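Local coordinates for dimeric protein of unknown function and ferredoxin-like fold (Bacteroides fragilis, PDB 3FMB), which is of unknown function but forms a dimer with a ferredoxin-like fold, as in stress-responsive alpha/beta-barrel (Dabb) proteins, at residues I59-V64 with Y79-N84. Sequence-based numbering, arbitrary orientation.
Sequences IRKIEV and YSEFDN
Glu63 and Tyr79 form a hydrogen-bonded antiparallel pair, Glu63 N reaching Tyr79 O at 2.9 Å and Tyr79 N returning to Glu63 O. Next along, Ile62 and Ser80 are a non-hydrogen-bonded pair, small Ser80 fitting against Ile62 CG1; beyond it Glu81 N binds Lys61 O. Arg60 and Lys61 both face Glu81 in a classic beta bulge, where Glu81 O takes a bond from Arg60 N (3.0 Å) and a weak one from Lys61 N. The salt bridge is side-on: Arg60 gives NE to Asp83 OD1 and NH2 to Asp83 OD2 (3.0 Å). Both oxygens lie in the guanidinium plane but are met from above their carboxylate plane. A bend at chi2 (-70°) carries this long side chain to Asp83. Aliphatic length suits Lys61, whose extended chain runs beside Glu81 and brings CE to the Tyr79 ring edge at CE2 (3.9 Å). Glu63 OE2 lies obliquely 3.7 Å from Tyr79 CD2. Ile59 and Phe82 lie side by side, CG1 to CE2 3.9 Å. Apolar Ile59, Ile62 and Phe82 suit the helix-covered face, meeting Tyr91 of helix 85-93; Ile62 also touches helix 35-50. On the other face, Glu63 OE2 salt-bridges Lys22 and hydrogen-bonds Tyr116 of the second subunit, whose Tyr79 stacks on Tyr79, while strand 21-29 flanks 79-82.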
ATOM      1  N   ILE A  59      14.581  -5.258   9.336  1.00 26.81           N
ATOM      2  CA  ILE A  59      13.721  -5.465   8.159  1.00 26.12           C
ATOM      3  C   ILE A  59      13.541  -6.954   7.913  1.00 26.01           C
ATOM      4  O   ILE A  59      14.526  -7.670   7.695  1.00 24.68           O
ATOM      5  CB  ILE A  59      14.281  -4.831   6.846  1.00 26.55           C
ATOM      6  CG1 ILE A  59      14.475  -3.311   6.999  1.00 26.21           C
ATOM      7  CG2 ILE A  59      13.339  -5.135   5.641  1.00 22.99           C
ATOM      8  CD1 ILE A  59      15.336  -2.666   5.824  1.00 23.03           C
ATOM      9  N   ARG A  60      12.295  -7.423   7.965  1.00 25.00           N
ATOM     10  CA  ARG A  60      11.993  -8.850   7.736  1.00 25.59           C
ATOM     11  C   ARG A  60      11.703  -9.107   6.238  1.00 26.92           C
ATOM     12  O   ARG A  60      12.018 -10.140   5.707  1.00 25.98           O
ATOM     13  CB  ARG A  60      10.813  -9.278   8.605  1.00 25.08           C
ATOM     14  CG  ARG A  60      11.043  -9.022  10.090  1.00 27.67           C
ATOM     15  CD  ARG A  60      12.115  -9.982  10.622  1.00 31.73           C
ATOM     16  NE  ARG A  60      12.468  -9.702  12.008  1.00 38.18           N
ATOM     17  CZ  ARG A  60      13.671  -9.300  12.425  1.00 38.66           C
ATOM     18  NH1 ARG A  60      14.691  -9.157  11.587  1.00 46.13           N
ATOM     19  NH2 ARG A  60      13.857  -9.043  13.707  1.00 40.88           N
ATOM     20  N   LYS A  61      11.121  -8.128   5.572  1.00 26.14           N
ATOM     21  CA  LYS A  61      10.885  -8.160   4.141  1.00 28.31           C
ATOM     22  C   LYS A  61      10.716  -6.718   3.699  1.00 27.99           C
ATOM     23  O   LYS A  61      10.139  -5.935   4.440  1.00 26.51           O
ATOM     24  CB  LYS A  61       9.590  -8.919   3.830  1.00 29.38           C
ATOM     25  CG  LYS A  61       9.318  -9.064   2.360  1.00 33.24           C
ATOM     26  CD  LYS A  61       8.141  -9.987   2.121  1.00 36.41           C
ATOM     27  CE  LYS A  61       7.751 -10.039   0.661  1.00 40.64           C
ATOM     28  NZ  LYS A  61       6.962 -11.287   0.433  1.00 44.31           N
ATOM     29  N   ILE A  62      11.248  -6.370   2.527  1.00 25.00           N
ATOM     30  CA  ILE A  62      11.029  -5.038   1.942  1.00 27.03           C
ATOM     31  C   ILE A  62      11.119  -5.146   0.422  1.00 27.49           C
ATOM     32  O   ILE A  62      11.890  -5.920  -0.127  1.00 28.12           O
ATOM     33  CB  ILE A  62      12.007  -3.934   2.493  1.00 24.77           C
ATOM     34  CG1 ILE A  62      11.505  -2.515   2.215  1.00 32.21           C
ATOM     35  CG2 ILE A  62      13.503  -4.225   2.015  1.00 28.99           C
ATOM     36  CD1 ILE A  62      12.031  -1.439   3.229  1.00 25.70           C
ATOM     37  N   GLU A  63      10.243  -4.421  -0.250  1.00 26.93           N
ATOM     38  CA  GLU A  63      10.333  -4.279  -1.688  1.00 28.20           C
ATOM     39  C   GLU A  63       9.713  -2.961  -2.106  1.00 26.30           C
ATOM     40  O   GLU A  63       8.819  -2.438  -1.412  1.00 26.26           O
ATOM     41  CB  GLU A  63       9.613  -5.432  -2.380  1.00 29.79           C
ATOM     42  CG  GLU A  63       8.118  -5.397  -2.231  1.00 29.57           C
ATOM     43  CD  GLU A  63       7.424  -6.679  -2.642  1.00 33.06           C
ATOM     44  OE1 GLU A  63       8.088  -7.732  -2.748  1.00 34.59           O
ATOM     45  OE2 GLU A  63       6.191  -6.640  -2.813  1.00 31.92           O
ATOM     46  N   VAL A  64      10.191  -2.439  -3.242  1.00 27.73           N
ATOM     47  CA  VAL A  64       9.605  -1.235  -3.838  1.00 27.73           C
ATOM     48  C   VAL A  64       9.028  -1.604  -5.202  1.00 26.11           C
ATOM     49  O   VAL A  64       9.728  -2.189  -6.031  1.00 26.08           O
ATOM     50  CB  VAL A  64      10.634  -0.093  -3.950  1.00 28.36           C
ATOM     51  CG1 VAL A  64      10.089   1.056  -4.814  1.00 23.52           C
ATOM     52  CG2 VAL A  64      11.018   0.373  -2.523  1.00 26.73           C
ATOM     53  N   TYR A  79       6.418  -1.946   0.254  1.00 26.05           N
ATOM     54  CA  TYR A  79       5.773  -3.005   0.982  1.00 26.53           C
ATOM     55  C   TYR A  79       6.827  -3.639   1.869  1.00 27.08           C
ATOM     56  O   TYR A  79       7.871  -4.051   1.383  1.00 28.00           O
ATOM     57  CB  TYR A  79       5.185  -4.021   0.005  1.00 28.32           C
ATOM     58  CG  TYR A  79       4.648  -5.259   0.688  1.00 27.57           C
ATOM     59  CD1 TYR A  79       3.358  -5.272   1.241  1.00 30.76           C
ATOM     60  CD2 TYR A  79       5.446  -6.397   0.847  1.00 33.93           C
ATOM     61  CE1 TYR A  79       2.872  -6.407   1.908  1.00 33.71           C
ATOM     62  CE2 TYR A  79       4.954  -7.532   1.519  1.00 35.59           C
ATOM     63  CZ  TYR A  79       3.669  -7.518   2.047  1.00 34.90           C
ATOM     64  OH  TYR A  79       3.185  -8.633   2.683  1.00 33.93           O
ATOM     65  N   SER A  80       6.533  -3.755   3.156  1.00 25.90           N
ATOM     66  CA  SER A  80       7.519  -4.251   4.088  1.00 26.11           C
ATOM     67  C   SER A  80       6.884  -4.920   5.299  1.00 24.71           C
ATOM     68  O   SER A  80       5.706  -4.695   5.609  1.00 25.52           O
ATOM     69  CB  SER A  80       8.429  -3.091   4.506  1.00 26.27           C
ATOM     70  OG  SER A  80       7.707  -2.133   5.227  1.00 25.92           O
ATOM     71  N   GLU A  81       7.679  -5.757   5.961  1.00 25.36           N
ATOM     72  CA  GLU A  81       7.277  -6.511   7.140  1.00 27.10           C
ATOM     73  C   GLU A  81       8.311  -6.340   8.255  1.00 27.38           C
ATOM     74  O   GLU A  81       9.521  -6.371   8.013  1.00 26.99           O
ATOM     75  CB  GLU A  81       7.101  -8.008   6.815  1.00 26.39           C
ATOM     76  CG  GLU A  81       5.925  -8.265   5.836  1.00 26.90           C
ATOM     77  CD  GLU A  81       5.813  -9.686   5.341  1.00 32.57           C
ATOM     78  OE1 GLU A  81       6.528 -10.567   5.849  1.00 31.04           O
ATOM     79  OE2 GLU A  81       4.992  -9.924   4.441  1.00 31.08           O
ATOM     80  N   PHE A  82       7.802  -6.184   9.484  1.00 28.83           N
ATOM     81  CA  PHE A  82       8.611  -6.034  10.711  1.00 27.08           C
ATOM     82  C   PHE A  82       7.930  -6.815  11.836  1.00 28.44           C
ATOM     83  O   PHE A  82       6.759  -7.176  11.734  1.00 28.83           O
ATOM     84  CB  PHE A  82       8.732  -4.557  11.127  1.00 24.05           C
ATOM     85  CG  PHE A  82       9.391  -3.679  10.092  1.00 27.30           C
ATOM     86  CD1 PHE A  82       8.642  -3.080   9.078  1.00 25.27           C
ATOM     87  CD2 PHE A  82      10.760  -3.428  10.157  1.00 27.54           C
ATOM     88  CE1 PHE A  82       9.282  -2.249   8.118  1.00 24.59           C
ATOM     89  CE2 PHE A  82      11.393  -2.650   9.231  1.00 26.31           C
ATOM     90  CZ  PHE A  82      10.671  -2.039   8.207  1.00 25.04           C
ATOM     91  N   ASP A  83       8.647  -7.032  12.925  1.00 29.60           N
ATOM     92  CA  ASP A  83       8.078  -7.737  14.079  1.00 29.15           C
ATOM     93  C   ASP A  83       7.067  -6.908  14.838  1.00 29.43           C
ATOM     94  O   ASP A  83       6.113  -7.451  15.398  1.00 31.15           O
ATOM     95  CB  ASP A  83       9.184  -8.141  15.042  1.00 30.39           C
ATOM     96  CG  ASP A  83      10.075  -9.213  14.482  1.00 32.34           C
ATOM     97  OD1 ASP A  83       9.722  -9.877  13.480  1.00 36.34           O
ATOM     98  OD2 ASP A  83      11.153  -9.390  15.057  1.00 39.57           O
ATOM     99  N   ASN A  84       7.285  -5.600  14.879  1.00 29.53           N
ATOM    100  CA  ASN A  84       6.442  -4.696  15.665  1.00 29.47           C
ATOM    101  C   ASN A  84       6.679  -3.240  15.276  1.00 28.79           C
ATOM    102  O   ASN A  84       7.582  -2.944  14.482  1.00 26.75           O
ATOM    103  CB  ASN A  84       6.737  -4.917  17.159  1.00 31.28           C
ATOM    104  CG  ASN A  84       8.187  -4.735  17.471  1.00 29.39           C
ATOM    105  OD1 ASN A  84       8.758  -3.667  17.201  1.00 26.45           O
ATOM    106  ND2 ASN A  84       8.817  -5.779  17.992  1.00 28.00           N
TER